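Local coordinates for protein glycosyl transferase family 8 (Streptococcus pneumoniae, PDB 5GVV) that transfers galactose from UDP-galactose to the terminal glucose of the glycosylated serine-rich repeat protein PsrP, with manganese bound beside the UDP in its active site, at residues Q212-I217 with V240-E245. Residues are numbered along the deposited sequence; the frame is centred on the assembly and turned at random.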
loop_
_atom_site.group_PDB
_atom_site.type_symbol
_atom_site.label_atom_id
_atom_site.label_comp_id
_atom_site.label_asym_id
_atom_site.label_seq_id
_atom_site.Cartn_x
_atom_site.Cartn_y
_atom_site.Cartn_z
ATOM N N GLN A 212 -7.271 -23.685 -25.686
ATOM C CA GLN A 212 -6.135 -24.491 -25.222
ATOM C C GLN A 212 -4.755 -23.980 -25.640
ATOM O O GLN A 212 -3.783 -24.127 -24.894
ATOM C CB GLN A 212 -6.300 -25.947 -25.677
ATOM C CG GLN A 212 -6.408 -26.107 -27.187
ATOM C CD GLN A 212 -6.644 -27.540 -27.616
ATOM O OE1 GLN A 212 -5.872 -28.438 -27.276
ATOM N NE2 GLN A 212 -7.714 -27.761 -28.377
ATOM N N PHE A 213 -4.666 -23.371 -26.816
ATOM C CA PHE A 213 -3.369 -22.988 -27.367
ATOM C C PHE A 213 -2.793 -21.705 -26.762
ATOM O O PHE A 213 -1.607 -21.409 -26.935
ATOM C CB PHE A 213 -3.456 -22.886 -28.888
ATOM C CG PHE A 213 -3.796 -24.188 -29.551
ATOM C CD1 PHE A 213 -2.857 -25.206 -29.613
ATOM C CD2 PHE A 213 -5.056 -24.403 -30.093
ATOM C CE1 PHE A 213 -3.163 -26.421 -30.216
ATOM C CE2 PHE A 213 -5.374 -25.610 -30.702
ATOM C CZ PHE A 213 -4.425 -26.622 -30.762
ATOM N N ILE A 214 -3.630 -20.944 -26.063
ATOM C CA ILE A 214 -3.159 -19.770 -25.336
ATOM C C ILE A 214 -2.088 -20.204 -24.340
ATOM O O ILE A 214 -1.095 -19.495 -24.116
ATOM C CB ILE A 214 -4.317 -19.070 -24.583
ATOM C CG1 ILE A 214 -5.309 -18.445 -25.569
ATOM C CG2 ILE A 214 -3.781 -18.026 -23.595
ATOM C CD1 ILE A 214 -4.713 -17.347 -26.422
ATOM N N PHE A 215 -2.289 -21.386 -23.761
ATOM C CA PHE A 215 -1.397 -21.913 -22.734
ATOM C C PHE A 215 -0.136 -22.552 -23.306
ATOM O O PHE A 215 0.752 -22.965 -22.555
ATOM C CB PHE A 215 -2.146 -22.904 -21.835
ATOM C CG PHE A 215 -3.286 -22.281 -21.080
ATOM C CD1 PHE A 215 -3.055 -21.616 -19.884
ATOM C CD2 PHE A 215 -4.584 -22.340 -21.575
ATOM C CE1 PHE A 215 -4.098 -21.024 -19.188
ATOM C CE2 PHE A 215 -5.634 -21.750 -20.885
ATOM C CZ PHE A 215 -5.391 -21.090 -19.691
ATOM N N ASP A 216 -0.060 -22.630 -24.632
ATOM C CA ASP A 216 1.135 -23.140 -25.298
ATOM C C ASP A 216 2.040 -21.996 -25.761
ATOM O O ASP A 216 3.134 -22.223 -26.280
ATOM C CB ASP A 216 0.755 -24.044 -26.475
ATOM C CG ASP A 216 0.078 -25.327 -26.032
ATOM O OD1 ASP A 216 0.379 -25.810 -24.920
ATOM O OD2 ASP A 216 -0.757 -25.859 -26.797
ATOM N N ILE A 217 1.580 -20.761 -25.580
ATOM C CA ILE A 217 2.405 -19.602 -25.888
ATOM C C ILE A 217 3.539 -19.525 -24.865
ATOM O O ILE A 217 3.294 -19.549 -23.661
ATOM C CB ILE A 217 1.579 -18.295 -25.898
ATOM C CG1 ILE A 217 0.369 -18.439 -26.825
ATOM C CG2 ILE A 217 2.437 -17.109 -26.326
ATOM C CD1 ILE A 217 -0.386 -17.137 -27.073
ATOM N N VAL A 240 -5.737 -17.428 -9.808
ATOM C CA VAL A 240 -5.622 -18.701 -10.511
ATOM C C VAL A 240 -4.792 -18.598 -11.789
ATOM O O VAL A 240 -4.355 -19.611 -12.335
ATOM C CB VAL A 240 -7.007 -19.294 -10.829
ATOM C CG1 VAL A 240 -7.736 -19.661 -9.546
ATOM C CG2 VAL A 240 -7.832 -18.311 -11.657
ATOM N N GLY A 241 -4.573 -17.376 -12.261
ATOM C CA GLY A 241 -3.774 -17.164 -13.455
ATOM C C GLY A 241 -2.294 -17.386 -13.207
ATOM O O GLY A 241 -1.847 -17.394 -12.056
ATOM N N ARG A 242 -1.535 -17.555 -14.287
ATOM C CA ARG A 242 -0.101 -17.812 -14.190
ATOM C C ARG A 242 0.697 -16.536 -13.957
ATOM O O ARG A 242 0.199 -15.430 -14.204
ATOM C CB ARG A 242 0.404 -18.492 -15.465
ATOM C CG ARG A 242 -0.067 -19.926 -15.653
ATOM C CD ARG A 242 0.163 -20.383 -17.091
ATOM N NE ARG A 242 -0.553 -19.536 -18.041
ATOM C CZ ARG A 242 -0.305 -19.497 -19.347
ATOM N NH1 ARG A 242 0.646 -20.261 -19.864
ATOM N NH2 ARG A 242 -1.003 -18.693 -20.138
ATOM N N LEU A 243 1.926 -16.709 -13.465
ATOM C CA LEU A 243 2.908 -15.627 -13.303
ATOM C C LEU A 243 2.615 -14.716 -12.117
ATOM O O LEU A 243 3.092 -13.585 -12.067
ATOM C CB LEU A 243 3.075 -14.807 -14.594
ATOM C CG LEU A 243 3.521 -15.603 -15.829
ATOM C CD1 LEU A 243 3.917 -14.667 -16.964
ATOM C CD2 LEU A 243 4.659 -16.552 -15.487
ATOM N N ARG A 244 1.839 -15.223 -11.166
ATOM C CA ARG A 244 1.545 -14.507 -9.926
ATOM C C ARG A 244 2.834 -14.092 -9.213
ATOM O O ARG A 244 2.925 -12.993 -8.651
ATOM C CB ARG A 244 0.712 -15.403 -9.007
ATOM C CG ARG A 244 0.514 -14.854 -7.607
ATOM C CD ARG A 244 -0.249 -15.828 -6.728
ATOM N NE ARG A 244 -0.401 -15.304 -5.373
ATOM C CZ ARG A 244 -1.482 -14.664 -4.934
ATOM N NH1 ARG A 244 -2.522 -14.479 -5.735
ATOM N NH2 ARG A 244 -1.528 -14.216 -3.686
ATOM N N GLU A 245 3.831 -14.973 -9.247
ATOM C CA GLU A 245 5.103 -14.738 -8.562
ATOM C C GLU A 245 5.885 -13.539 -9.102
ATOM O O GLU A 245 6.668 -12.915 -8.375
ATOM C CB GLU A 245 5.977 -15.990 -8.624
ATOM C CG GLU A 245 6.362 -16.425 -10.034
ATOM C CD GLU A 245 5.279 -17.247 -10.725
ATOM O OE1 GLU A 245 4.196 -17.470 -10.130
ATOM O OE2 GLU A 245 5.522 -17.678 -11.870
HETATM O O HOH W 1 -0.881 -16.740 -22.325
#
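R242 reaches across to F215 and sets one face of its guanidinium against the CD1 corner of the F215 ring. F215 CD1 stands 3.5 Å from R242 CZ and lies over the centre of the guanidinium, whereas the two planes are inclined by 50°. That tilt rules out a parallel stack: one corner of the ring bears on the flat group, and F215 CE1 falls farther off, 4.0 Å from R242 NE. The arginine chain bends at chi3 (-59°), which swings NE and the guanidinium away from the extended CA-CB-CG-CD run. Along the guanidinium's edge, near its plane, lies I214 O, 4.1 Å from R242 NH2. A water spans this gap, donating to I214 O at 3.3 Å and accepting a weak bond from R242 NH2 at 2.9 Å. The same carbonyl takes a weak backbone bond from I217 N, just past the 3-10 segment 214-216. In the glycosyltransferase family 8 enzyme, of the GT-A clan, this turn follows helix 203-208, while R242 lies in the loop that leads into helix 244-251; the strand between them, 225-227, ends at the manganese ligand H227. D203, on that first helix, forms a salt bridge with R242 NE, which, with the contact to F215, would restrict the guanidinium's rotation. The F215 ring also packs on D203 and A206, and Q338 of the second subunit touches it, consistent with its burial. R242 NH1 extends past the ring toward the turn's backbone, 3.8 Å from F215 O, without a hydrogen bond.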